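Local coordinates for protein Udp-n-acetylglucosamine pyrophosphorylase (Trypanosoma brucei, PDB 4BQH) that probably catalyses the reaction of N-acetyl-alpha-D-glucosamine 1-phosphate with UTP to give UDP-N-acetylglucosamine and diphosphate, at residues L265-R269 against L364-S368; H206-Q210 against A244-R249; I500-S505 against P530-I536; L463-L467 against L519-I523. All blocks are in the same frame, centred on the assembly; numbering follows the deposited sequence.

Interaction 1. Residues L265-R269 against L364-S368. With SO4 (sulfate ion), chain D.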
loop_
_atom_site.group_PDB
_atom_site.type_symbol
_atom_site.label_atom_id
_atom_site.label_comp_id
_atom_site.label_asym_id
_atom_site.label_seq_id
_atom_site.Cartn_x
_atom_site.Cartn_y
_atom_site.Cartn_z
ATOM N N LEU A 265 14.354 1.258 9.041
ATOM C CA LEU A 265 14.776 -0.065 8.569
ATOM C C LEU A 265 15.634 -0.784 9.620
ATOM O O LEU A 265 15.371 -1.928 9.959
ATOM C CB LEU A 265 15.565 0.063 7.260
ATOM C CG LEU A 265 16.058 -1.235 6.646
ATOM C CD1 LEU A 265 14.879 -1.960 6.039
ATOM C CD2 LEU A 265 17.080 -0.910 5.560
ATOM N N GLN A 266 16.652 -0.094 10.129
ATOM C CA GLN A 266 17.492 -0.659 11.177
ATOM C C GLN A 266 16.680 -0.958 12.447
ATOM O O GLN A 266 16.884 -1.990 13.065
ATOM C CB GLN A 266 18.662 0.285 11.468
ATOM C CG GLN A 266 19.661 0.357 10.305
ATOM C CD GLN A 266 20.728 1.434 10.501
ATOM O OE1 GLN A 266 20.429 2.628 10.555
ATOM N NE2 GLN A 266 21.988 1.006 10.590
ATOM N N HIS A 267 15.758 -0.070 12.823
ATOM C CA HIS A 267 14.874 -0.298 13.993
ATOM C C HIS A 267 14.056 -1.552 13.791
ATOM O O HIS A 267 13.895 -2.355 14.710
ATOM C CB HIS A 267 13.947 0.887 14.202
ATOM C CG HIS A 267 14.642 2.135 14.707
ATOM N ND1 HIS A 267 13.965 3.220 15.148
ATOM C CD2 HIS A 267 15.990 2.424 14.874
ATOM C CE1 HIS A 267 14.840 4.166 15.531
ATOM N NE2 HIS A 267 16.075 3.678 15.373
ATOM N N LEU A 268 13.547 -1.739 12.575
ATOM C CA LEU A 268 12.730 -2.941 12.292
ATOM C C LEU A 268 13.549 -4.231 12.344
ATOM O O LEU A 268 13.076 -5.248 12.840
ATOM C CB LEU A 268 12.049 -2.811 10.926
ATOM C CG LEU A 268 11.001 -1.703 10.779
ATOM C CD1 LEU A 268 10.545 -1.639 9.321
ATOM C CD2 LEU A 268 9.827 -1.866 11.727
ATOM N N ARG A 269 14.775 -4.182 11.843
ATOM C CA ARG A 269 15.656 -5.352 11.914
ATOM C C ARG A 269 15.863 -5.755 13.380
ATOM O O ARG A 269 15.774 -6.931 13.722
ATOM C CB ARG A 269 16.997 -5.053 11.251
ATOM C CG ARG A 269 17.952 -6.243 11.240
ATOM C CD ARG A 269 19.245 -5.891 10.518
ATOM N NE ARG A 269 19.002 -5.466 9.138
ATOM C CZ ARG A 269 19.245 -4.243 8.663
ATOM N NH1 ARG A 269 19.755 -3.293 9.446
ATOM N NH2 ARG A 269 18.990 -3.971 7.392
ATOM N N LEU A 364 12.633 -8.060 4.609
ATOM C CA LEU A 364 13.408 -6.932 5.103
ATOM C C LEU A 364 14.766 -6.853 4.395
ATOM O O LEU A 364 15.254 -5.763 4.111
ATOM C CB LEU A 364 13.576 -6.993 6.631
ATOM C CG LEU A 364 13.932 -5.614 7.216
ATOM C CD1 LEU A 364 12.762 -4.637 7.144
ATOM C CD2 LEU A 364 14.375 -5.740 8.667
ATOM N N HIS A 365 15.350 -8.000 4.068
ATOM C CA HIS A 365 16.564 -8.026 3.245
ATOM C C HIS A 365 16.356 -7.315 1.928
ATOM O O HIS A 365 17.208 -6.501 1.526
ATOM C CB HIS A 365 17.023 -9.460 2.964
ATOM C CG HIS A 365 18.411 -9.551 2.346
ATOM N ND1 HIS A 365 19.000 -10.727 2.067
ATOM C CD2 HIS A 365 19.336 -8.565 2.007
ATOM C CE1 HIS A 365 20.223 -10.507 1.533
ATOM N NE2 HIS A 365 20.425 -9.193 1.486
ATOM N N PHE A 366 15.239 -7.610 1.242
ATOM C CA PHE A 366 14.954 -6.885 -0.010
ATOM C C PHE A 366 14.811 -5.382 0.228
ATOM O O PHE A 366 15.327 -4.583 -0.561
ATOM C CB PHE A 366 13.716 -7.425 -0.757
ATOM C CG PHE A 366 13.405 -6.646 -2.008
ATOM C CD1 PHE A 366 14.161 -6.836 -3.155
ATOM C CD2 PHE A 366 12.419 -5.653 -2.016
ATOM C CE1 PHE A 366 13.918 -6.070 -4.296
ATOM C CE2 PHE A 366 12.161 -4.922 -3.179
ATOM C CZ PHE A 366 12.909 -5.141 -4.314
ATOM N N MET A 367 14.080 -4.992 1.276
ATOM C CA MET A 367 13.914 -3.553 1.527
ATOM C C MET A 367 15.274 -2.871 1.684
ATOM O O MET A 367 15.486 -1.757 1.190
ATOM C CB MET A 367 13.023 -3.309 2.737
ATOM C CG MET A 367 11.608 -3.873 2.579
ATOM S SD MET A 367 10.715 -3.322 1.118
ATOM C CE MET A 367 10.425 -1.592 1.534
ATOM N N SER A 368 16.175 -3.529 2.410
ATOM C CA SER A 368 17.547 -3.042 2.598
ATOM C C SER A 368 18.338 -2.958 1.295
ATOM O O SER A 368 18.980 -1.952 0.998
ATOM C CB SER A 368 18.292 -3.968 3.565
ATOM O OG SER A 368 17.676 -3.959 4.838
HETATM S S SO4 D . 10.842 4.404 15.916
HETATM O O1 SO4 D . 9.536 4.679 15.286
HETATM O O2 SO4 D . 11.896 5.297 15.362
HETATM O O3 SO4 D . 11.210 3.000 15.654
HETATM O O4 SO4 D . 10.756 4.705 17.368
#
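This is an antiparallel helix-helix contact on one side of the central sheet of the nucleotidyltransferase domain, which belongs to the GT-A clan. Helix 264-270 leads into strand 275-280, and helix 364-374 follows strand 359-363, the antiparallel neighbour of that strand. The two short axes run at 159° and approach to 10.9 Å. At that spacing the backbones do not meet each other; side chains bridge the gap, and Leu364 reaches the backbone of the other helix. The CA atoms pair at both ends, Leu265 with Ser368 at 7.2 Å and Arg269 with Leu364 at 7.3 Å.

Leu364 fills the middle. Its CD1 lies 3.6 Å from Leu265 CD1 and 4.3 Å from Leu268 CB. Its CD2 lies 3.5 Å from Arg269 CA. Leu265 CD1 also meets Met367 CB at 4.0 Å. The rest of the Met367 side chain leads away, to helix 241-246 and Ile278.

Toward solvent, Arg269 reaches back along its own helix. Its NH2 gives a weak hydrogen bond to Ser368 OG at 2.9 Å, with an angle of only 116°. Ser368 OG in turn donates to Leu364 O at 3.1 Å, within its own helix. His267 takes no part here; its ND1 binds a sulfate O3 at 2.8 Å.

The contact therefore rests mainly on leucine packing. The single polar link at its exposed margin is poorly aligned and adds no salt bridge.

Interaction 2. Residues H206-Q210 against A244-R249. With SO4 (sulfate ion), chain D.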
loop_
_atom_site.group_PDB
_atom_site.type_symbol
_atom_site.label_atom_id
_atom_site.label_comp_id
_atom_site.label_asym_id
_atom_site.label_seq_id
_atom_site.Cartn_x
_atom_site.Cartn_y
_atom_site.Cartn_z
ATOM N N HIS A 206 4.563 3.507 13.889
ATOM C CA HIS A 206 5.764 4.256 13.538
ATOM C C HIS A 206 5.422 5.178 12.417
ATOM O O HIS A 206 5.098 4.723 11.315
ATOM C CB HIS A 206 6.884 3.294 13.109
ATOM C CG HIS A 206 7.140 2.168 14.097
ATOM N ND1 HIS A 206 8.100 2.235 15.031
ATOM C CD2 HIS A 206 6.513 0.935 14.272
ATOM C CE1 HIS A 206 8.098 1.104 15.779
ATOM N NE2 HIS A 206 7.121 0.307 15.317
ATOM N N PHE A 207 5.473 6.477 12.672
ATOM C CA PHE A 207 5.209 7.462 11.620
ATOM C C PHE A 207 6.522 7.882 10.982
ATOM O O PHE A 207 7.491 8.182 11.674
ATOM C CB PHE A 207 4.526 8.694 12.207
ATOM C CG PHE A 207 3.220 8.396 12.861
ATOM C CD1 PHE A 207 2.051 8.302 12.112
ATOM C CD2 PHE A 207 3.167 8.199 14.242
ATOM C CE1 PHE A 207 0.842 8.010 12.747
ATOM C CE2 PHE A 207 1.978 7.917 14.877
ATOM C CZ PHE A 207 0.810 7.821 14.122
ATOM N N PHE A 208 6.567 7.905 9.659
ATOM C CA PHE A 208 7.787 8.283 8.968
ATOM C C PHE A 208 7.448 8.992 7.676
ATOM O O PHE A 208 6.688 8.472 6.867
ATOM C CB PHE A 208 8.740 7.072 8.765
ATOM C CG PHE A 208 8.263 6.031 7.781
ATOM C CD1 PHE A 208 7.100 5.261 8.019
ATOM C CD2 PHE A 208 9.016 5.773 6.630
ATOM C CE1 PHE A 208 6.694 4.292 7.100
ATOM C CE2 PHE A 208 8.628 4.791 5.713
ATOM C CZ PHE A 208 7.465 4.054 5.953
ATOM N N ALA A 209 8.022 10.175 7.485
ATOM C CA ALA A 209 7.675 10.988 6.313
ATOM C C ALA A 209 8.519 10.636 5.114
ATOM O O ALA A 209 9.746 10.427 5.228
ATOM C CB ALA A 209 7.851 12.464 6.629
ATOM N N GLN A 210 7.862 10.587 3.964
ATOM C CA GLN A 210 8.550 10.412 2.691
ATOM C C GLN A 210 9.042 11.762 2.229
ATOM O O GLN A 210 8.646 12.815 2.777
ATOM C CB GLN A 210 7.590 9.834 1.637
ATOM C CG GLN A 210 6.375 10.698 1.330
ATOM C CD GLN A 210 5.341 9.898 0.584
ATOM O OE1 GLN A 210 5.483 9.656 -0.625
ATOM N NE2 GLN A 210 4.351 9.391 1.315
ATOM N N ALA A 244 12.502 6.714 2.436
ATOM C CA ALA A 244 11.811 7.037 3.667
ATOM C C ALA A 244 12.212 6.094 4.814
ATOM O O ALA A 244 12.441 6.566 5.921
ATOM C CB ALA A 244 10.301 7.073 3.448
ATOM N N LEU A 245 12.319 4.793 4.534
ATOM C CA LEU A 245 12.751 3.817 5.533
ATOM C C LEU A 245 14.229 3.992 5.887
ATOM O O LEU A 245 14.655 3.534 6.930
ATOM C CB LEU A 245 12.496 2.389 5.032
ATOM C CG LEU A 245 11.038 1.943 5.035
ATOM C CD1 LEU A 245 10.925 0.676 4.188
ATOM C CD2 LEU A 245 10.486 1.696 6.449
ATOM N N ALA A 246 14.985 4.695 5.034
ATOM C CA ALA A 246 16.442 4.915 5.215
ATOM C C ALA A 246 16.818 6.110 6.072
ATOM O O ALA A 246 17.960 6.201 6.552
ATOM C CB ALA A 246 17.139 5.023 3.843
ATOM N N ALA A 247 15.875 7.026 6.270
ATOM C CA ALA A 247 16.120 8.279 6.983
ATOM C C ALA A 247 16.527 8.027 8.440
ATOM O O ALA A 247 15.889 7.227 9.123
ATOM C CB ALA A 247 14.875 9.156 6.927
ATOM N N PRO A 248 17.606 8.691 8.919
ATOM C CA PRO A 248 17.960 8.544 10.336
ATOM C C PRO A 248 16.864 9.047 11.267
ATOM O O PRO A 248 16.226 10.063 10.984
ATOM C CB PRO A 248 19.212 9.434 10.489
ATOM C CG PRO A 248 19.781 9.524 9.124
ATOM C CD PRO A 248 18.591 9.510 8.188
ATOM N N ARG A 249 16.662 8.339 12.372
ATOM C CA ARG A 249 15.665 8.691 13.375
ATOM C C ARG A 249 16.264 8.607 14.770
ATOM O O ARG A 249 17.211 7.841 14.985
ATOM C CB ARG A 249 14.475 7.729 13.295
ATOM C CG ARG A 249 13.666 7.852 12.020
ATOM C CD ARG A 249 12.816 6.610 11.828
ATOM N NE ARG A 249 11.701 6.457 12.779
ATOM C CZ ARG A 249 10.511 7.041 12.648
ATOM N NH1 ARG A 249 10.282 7.908 11.672
ATOM N NH2 ARG A 249 9.555 6.803 13.535
HETATM S S SO4 D . 10.842 4.404 15.916
HETATM O O1 SO4 D . 9.536 4.679 15.286
HETATM O O2 SO4 D . 11.896 5.297 15.362
HETATM O O3 SO4 D . 11.210 3.000 15.654
HETATM O O4 SO4 D . 10.756 4.705 17.368
HETATM O O HOH W 1 6.781 7.500 15.086
HETATM O O HOH W 2 11.400 8.938 6.865
#
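Strand 205-209 of the central sheet in this GT-A-clan domain packs here against the end of helix 241-246 and the residues after it. His206 comes first. Its ND1 donates to sulfate O1 at 2.8 Å, while its NE2 is bonded to Gln175 on the adjacent strand. At Phe207 the side chain points away, to helix 185-194, but the carbonyl accepts from Arg249. The bond from Arg249 NH1 to Phe207 O is 2.8 Å; that from NH2 is weak, at 3.1 Å.

Phe208 turns inward. Its CE2 lies 3.6 Å from Ala244 CB and 3.7 Å from Leu245 CD2, and Leu117 and Leu264 also border the ring. Ala209 O and Ala244 O share a water, each at 2.8 Å. At Gln210 the backbones come closest, its CA 4.8 Å from Ala244 CA, and Gln210 CA lies 3.8 Å from Ala244 CB. Nearby Ala246 lines the inhibitor pocket. Arg249 also holds the sulfate, with NE 2.8 Å from O2 and NH2 2.8 Å from O1.

Interaction 3. Residues I500-S505 against P530-I536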
loop_
_atom_site.group_PDB
_atom_site.type_symbol
_atom_site.label_atom_id
_atom_site.label_comp_id
_atom_site.label_asym_id
_atom_site.label_seq_id
_atom_site.Cartn_x
_atom_site.Cartn_y
_atom_site.Cartn_z
ATOM N N ILE A 500 -30.839 -9.180 0.571
ATOM C CA ILE A 500 -30.307 -8.563 1.790
ATOM C C ILE A 500 -28.775 -8.628 1.758
ATOM O O ILE A 500 -28.203 -9.639 1.390
ATOM C CB ILE A 500 -30.799 -9.318 3.051
ATOM C CG1 ILE A 500 -32.333 -9.453 3.085
ATOM C CG2 ILE A 500 -30.255 -8.695 4.338
ATOM C CD1 ILE A 500 -33.110 -8.163 3.138
ATOM N N LYS A 501 -28.125 -7.544 2.156
ATOM C CA LYS A 501 -26.663 -7.503 2.232
ATOM C C LYS A 501 -26.201 -7.595 3.670
ATOM O O LYS A 501 -26.998 -7.512 4.570
ATOM C CB LYS A 501 -26.159 -6.189 1.648
ATOM C CG LYS A 501 -26.619 -5.954 0.211
ATOM C CD LYS A 501 -26.229 -7.065 -0.739
ATOM C CE LYS A 501 -26.871 -6.775 -2.099
ATOM N NZ LYS A 501 -26.876 -7.979 -2.992
ATOM N N ALA A 502 -24.900 -7.753 3.870
ATOM C CA ALA A 502 -24.333 -7.669 5.210
ATOM C C ALA A 502 -23.172 -6.676 5.230
ATOM O O ALA A 502 -22.485 -6.463 4.211
ATOM C CB ALA A 502 -23.871 -9.052 5.666
ATOM N N GLU A 503 -22.979 -6.039 6.379
ATOM C CA GLU A 503 -21.827 -5.194 6.629
ATOM C C GLU A 503 -21.226 -5.701 7.937
ATOM O O GLU A 503 -21.912 -5.739 8.964
ATOM C CB GLU A 503 -22.242 -3.733 6.787
ATOM C CG GLU A 503 -21.090 -2.823 7.173
ATOM C CD GLU A 503 -21.494 -1.390 7.476
ATOM O OE1 GLU A 503 -22.610 -0.970 7.071
ATOM O OE2 GLU A 503 -20.683 -0.688 8.116
ATOM N N ILE A 504 -19.965 -6.108 7.894
ATOM C CA ILE A 504 -19.355 -6.793 9.056
ATOM C C ILE A 504 -18.107 -6.037 9.489
ATOM O O ILE A 504 -17.186 -5.823 8.687
ATOM C CB ILE A 504 -19.004 -8.255 8.716
ATOM C CG1 ILE A 504 -20.262 -9.023 8.271
ATOM C CG2 ILE A 504 -18.312 -8.958 9.910
ATOM C CD1 ILE A 504 -20.002 -10.366 7.625
ATOM N N SER A 505 -18.063 -5.657 10.770
ATOM C CA SER A 505 -16.920 -5.005 11.371
ATOM C C SER A 505 -15.684 -5.882 11.254
ATOM O O SER A 505 -15.791 -7.079 11.409
ATOM C CB SER A 505 -17.179 -4.760 12.865
ATOM O OG SER A 505 -16.028 -4.186 13.446
ATOM N N PRO A 530 -36.335 -8.204 8.157
ATOM C CA PRO A 530 -34.964 -8.002 7.634
ATOM C C PRO A 530 -34.670 -6.549 7.183
ATOM O O PRO A 530 -35.443 -5.988 6.385
ATOM C CB PRO A 530 -34.892 -8.977 6.456
ATOM C CG PRO A 530 -36.301 -9.224 6.044
ATOM C CD PRO A 530 -37.141 -9.087 7.290
ATOM N N PRO A 531 -33.586 -5.936 7.707
ATOM C CA PRO A 531 -33.151 -4.630 7.212
ATOM C C PRO A 531 -32.475 -4.818 5.847
ATOM O O PRO A 531 -32.150 -5.944 5.486
ATOM C CB PRO A 531 -32.137 -4.185 8.256
ATOM C CG PRO A 531 -31.527 -5.467 8.725
ATOM C CD PRO A 531 -32.689 -6.428 8.776
ATOM N N PRO A 532 -32.293 -3.723 5.081
ATOM C CA PRO A 532 -31.584 -3.843 3.797
ATOM C C PRO A 532 -30.170 -4.412 3.962
ATOM O O PRO A 532 -29.670 -5.146 3.102
ATOM C CB PRO A 532 -31.471 -2.386 3.320
ATOM C CG PRO A 532 -32.538 -1.643 4.051
ATOM C CD PRO A 532 -32.749 -2.344 5.365
ATOM N N VAL A 533 -29.536 -4.059 5.069
ATOM C CA VAL A 533 -28.148 -4.486 5.330
ATOM C C VAL A 533 -28.043 -4.929 6.785
ATOM O O VAL A 533 -28.216 -4.127 7.665
ATOM C CB VAL A 533 -27.150 -3.332 5.092
ATOM C CG1 VAL A 533 -25.717 -3.837 5.243
ATOM C CG2 VAL A 533 -27.313 -2.724 3.702
ATOM N N ILE A 534 -27.769 -6.209 6.999
ATOM C CA ILE A 534 -27.531 -6.749 8.347
ATOM C C ILE A 534 -26.174 -6.219 8.814
ATOM O O ILE A 534 -25.166 -6.382 8.106
ATOM C CB ILE A 534 -27.554 -8.298 8.301
ATOM C CG1 ILE A 534 -28.962 -8.816 7.957
ATOM C CG2 ILE A 534 -27.031 -8.896 9.614
ATOM C CD1 ILE A 534 -29.977 -8.567 9.047
ATOM N N PHE A 535 -26.154 -5.551 9.969
ATOM C CA PHE A 535 -24.938 -4.967 10.526
ATOM C C PHE A 535 -24.393 -5.878 11.643
ATOM O O PHE A 535 -25.085 -6.131 12.615
ATOM C CB PHE A 535 -25.242 -3.545 11.021
ATOM C CG PHE A 535 -24.051 -2.799 11.557
ATOM C CD1 PHE A 535 -22.755 -3.073 11.092
ATOM C CD2 PHE A 535 -24.218 -1.802 12.507
ATOM C CE1 PHE A 535 -21.663 -2.385 11.604
ATOM C CE2 PHE A 535 -23.125 -1.100 13.016
ATOM C CZ PHE A 535 -21.842 -1.402 12.568
ATOM N N ILE A 536 -23.188 -6.418 11.463
ATOM C CA ILE A 536 -22.590 -7.333 12.463
ATOM C C ILE A 536 -21.362 -6.621 13.040
ATOM O O ILE A 536 -20.433 -6.286 12.307
ATOM C CB ILE A 536 -22.238 -8.724 11.868
ATOM C CG1 ILE A 536 -23.450 -9.363 11.162
ATOM C CG2 ILE A 536 -21.667 -9.651 12.959
ATOM C CD1 ILE A 536 -23.201 -10.726 10.563
#
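Five backbone hydrogen bonds join strands 501-504 and 533-536 in parallel. Lys501 N donates to Pro532 O at 3.0 Å, and Ile534 N to Lys501 O at 2.9 Å. Glu503 N donates to Ile534 O at 2.8 Å, and Ile536 N to Glu503 O at 2.9 Å. Ser505 N closes the series on Ile536 O at 2.9 Å. Lys501 and Glu503 on one strand, and Ile534 and Ile536 on the other, thus each supply bonding groups to two partners. CA-H...O contacts fill the gaps, such as Val533 CA to Lys501 O at 3.3 Å.

Ala502, Ile504, Ile534 and Ile536 share one face of the sheet. Ile504 CG1 meets Ile536 CD1 at 4.1 Å. Val522 of helix 519-528 covers Ile534 and Ile536 on this side. The other face carries Lys501, Glu503, Val533 and Phe535; there Val533 CG1 is 3.8 Å from Glu503 CB. The carboxylate of Glu503 is hydrogen-bonded to Gln142 N and Gln143 NE2.

At the entry to the pair, Ile500 CG2 packs on Ile534 CG1 at 3.8 Å and Ile500 CD1 on Pro530 CB at 3.9 Å.

With helix 519-528 between them, the strands form a beta-alpha-beta unit. Its pairing is carried by main-chain groups, so it does not depend on particular side-chain polar groups. The side chains instead join the small sheet to the helices and loops around it.

Interaction 4. Residues L463-L467 against L519-I523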
loop_
_atom_site.group_PDB
_atom_site.type_symbol
_atom_site.label_atom_id
_atom_site.label_comp_id
_atom_site.label_asym_id
_atom_site.label_seq_id
_atom_site.Cartn_x
_atom_site.Cartn_y
_atom_site.Cartn_z
ATOM N N LEU A 463 -21.536 -14.139 5.067
ATOM C CA LEU A 463 -22.685 -14.444 5.926
ATOM C C LEU A 463 -23.525 -15.596 5.367
ATOM O O LEU A 463 -23.933 -16.487 6.128
ATOM C CB LEU A 463 -23.534 -13.183 6.129
ATOM C CG LEU A 463 -24.747 -13.375 7.048
ATOM C CD1 LEU A 463 -24.309 -13.932 8.401
ATOM C CD2 LEU A 463 -25.476 -12.041 7.211
ATOM N N ILE A 464 -23.753 -15.598 4.048
ATOM C CA ILE A 464 -24.482 -16.702 3.379
ATOM C C ILE A 464 -23.751 -18.027 3.597
ATOM O O ILE A 464 -24.368 -19.023 3.971
ATOM C CB ILE A 464 -24.749 -16.433 1.886
ATOM C CG1 ILE A 464 -25.773 -15.320 1.759
ATOM C CG2 ILE A 464 -25.295 -17.676 1.159
ATOM C CD1 ILE A 464 -25.922 -14.770 0.363
ATOM N N THR A 465 -22.429 -18.013 3.451
ATOM C CA THR A 465 -21.616 -19.196 3.763
ATOM C C THR A 465 -21.761 -19.663 5.212
ATOM O O THR A 465 -21.903 -20.873 5.478
ATOM C CB THR A 465 -20.123 -18.937 3.453
ATOM O OG1 THR A 465 -19.991 -18.670 2.054
ATOM C CG2 THR A 465 -19.274 -20.154 3.829
ATOM N N ALA A 466 -21.723 -18.721 6.157
ATOM C CA ALA A 466 -21.883 -19.078 7.568
ATOM C C ALA A 466 -23.272 -19.683 7.829
ATOM O O ALA A 466 -23.402 -20.665 8.570
ATOM C CB ALA A 466 -21.648 -17.877 8.461
ATOM N N LEU A 467 -24.296 -19.107 7.196
ATOM C CA LEU A 467 -25.664 -19.607 7.342
ATOM C C LEU A 467 -25.832 -21.010 6.769
ATOM O O LEU A 467 -26.502 -21.863 7.375
ATOM C CB LEU A 467 -26.658 -18.636 6.697
ATOM C CG LEU A 467 -26.991 -17.409 7.554
ATOM C CD1 LEU A 467 -27.752 -16.341 6.767
ATOM C CD2 LEU A 467 -27.763 -17.838 8.799
ATOM N N LEU A 519 -25.024 -15.634 14.565
ATOM C CA LEU A 519 -26.114 -16.179 13.791
ATOM C C LEU A 519 -27.487 -16.129 14.487
ATOM O O LEU A 519 -28.496 -15.925 13.791
ATOM C CB LEU A 519 -25.803 -17.585 13.293
ATOM C CG LEU A 519 -24.690 -17.753 12.241
ATOM C CD1 LEU A 519 -24.718 -19.159 11.663
ATOM C CD2 LEU A 519 -24.790 -16.706 11.132
ATOM N N PRO A 520 -27.541 -16.299 15.836
ATOM C CA PRO A 520 -28.889 -16.207 16.424
ATOM C C PRO A 520 -29.553 -14.869 16.108
ATOM O O PRO A 520 -30.703 -14.868 15.692
ATOM C CB PRO A 520 -28.633 -16.345 17.932
ATOM C CG PRO A 520 -27.414 -17.220 18.007
ATOM C CD PRO A 520 -26.549 -16.758 16.839
ATOM N N ARG A 521 -28.818 -13.771 16.265
ATOM C CA ARG A 521 -29.340 -12.428 16.041
ATOM C C ARG A 521 -29.668 -12.191 14.559
ATOM O O ARG A 521 -30.707 -11.620 14.222
ATOM C CB ARG A 521 -28.352 -11.386 16.568
ATOM C CG ARG A 521 -28.663 -9.937 16.214
ATOM C CD ARG A 521 -29.712 -9.332 17.134
ATOM N NE ARG A 521 -30.314 -8.137 16.537
ATOM C CZ ARG A 521 -31.598 -8.021 16.221
ATOM N NH1 ARG A 521 -32.443 -9.018 16.459
ATOM N NH2 ARG A 521 -32.041 -6.891 15.677
ATOM N N VAL A 522 -28.760 -12.617 13.685
ATOM C CA VAL A 522 -28.954 -12.512 12.225
ATOM C C VAL A 522 -30.202 -13.261 11.780
ATOM O O VAL A 522 -31.066 -12.708 11.069
ATOM C CB VAL A 522 -27.718 -13.073 11.476
ATOM C CG1 VAL A 522 -27.997 -13.230 9.971
ATOM C CG2 VAL A 522 -26.515 -12.188 11.757
ATOM N N ILE A 523 -30.327 -14.511 12.214
ATOM C CA ILE A 523 -31.480 -15.319 11.869
ATOM C C ILE A 523 -32.798 -14.686 12.358
ATOM O O ILE A 523 -33.767 -14.660 11.603
ATOM C CB ILE A 523 -31.325 -16.782 12.351
ATOM C CG1 ILE A 523 -30.306 -17.484 11.454
ATOM C CG2 ILE A 523 -32.654 -17.530 12.311
ATOM C CD1 ILE A 523 -29.893 -18.854 11.947
#
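Apolar contacts between side chains dominate this buried meeting of helices 448-471 and 519-528. Leu519 is the central residue. Its CD2 lies 3.9 Å from Leu463 CD1, 3.9 Å from Leu467 CD2 and 4.3 Å from Ala466 CB. Val522 follows one turn on, with CG1 3.9 Å from Leu463 CD2. Ile523 closes the far side, with CG1 3.7 Å from Leu467 CD2.

One contact reaches the backbone: Leu519 CD1 sits 3.7 Å from Ala466 O. No hydrogen bond crosses between the segments. Each keeps its own helical bond, Leu467 N to Leu463 O at 2.9 Å and Ile523 N to Leu519 O at 2.8 Å.

The short axes stay 11.6 Å apart and cross at 104°, so the leucines span the gap. Helix 485-497 also borders Leu467 and Ile523. The arrangement is that of the helix of a beta-alpha-beta crossover packed across a long neighbouring helix, with Ile534 and Ile536 of the small parallel sheet beside Val522.

In the fold
Interactions 1 and 2 adjoin in the GT-A-clan domain, with centres 12 Å apart. Leu265 N lies 3.1 Å from Leu245 O, a probable hydrogen bond, and Met367 CE packs on Leu245 CD1 at 3.5 Å. One sulfate binds His267 of the first and both His206 and Arg249 of the second. The inhibitor is close by: it touches Ala246 and lies about 8 Å from the side chain of Leu265. Interactions 3 and 4 form a separate C-terminal cluster, centres 10 Å apart, where Ala502 CB meets Leu463 CD2 at 3.7 Å. The centres of interactions 1 and 3 are 42 Å apart, so this cluster is remote from the inhibitor pocket.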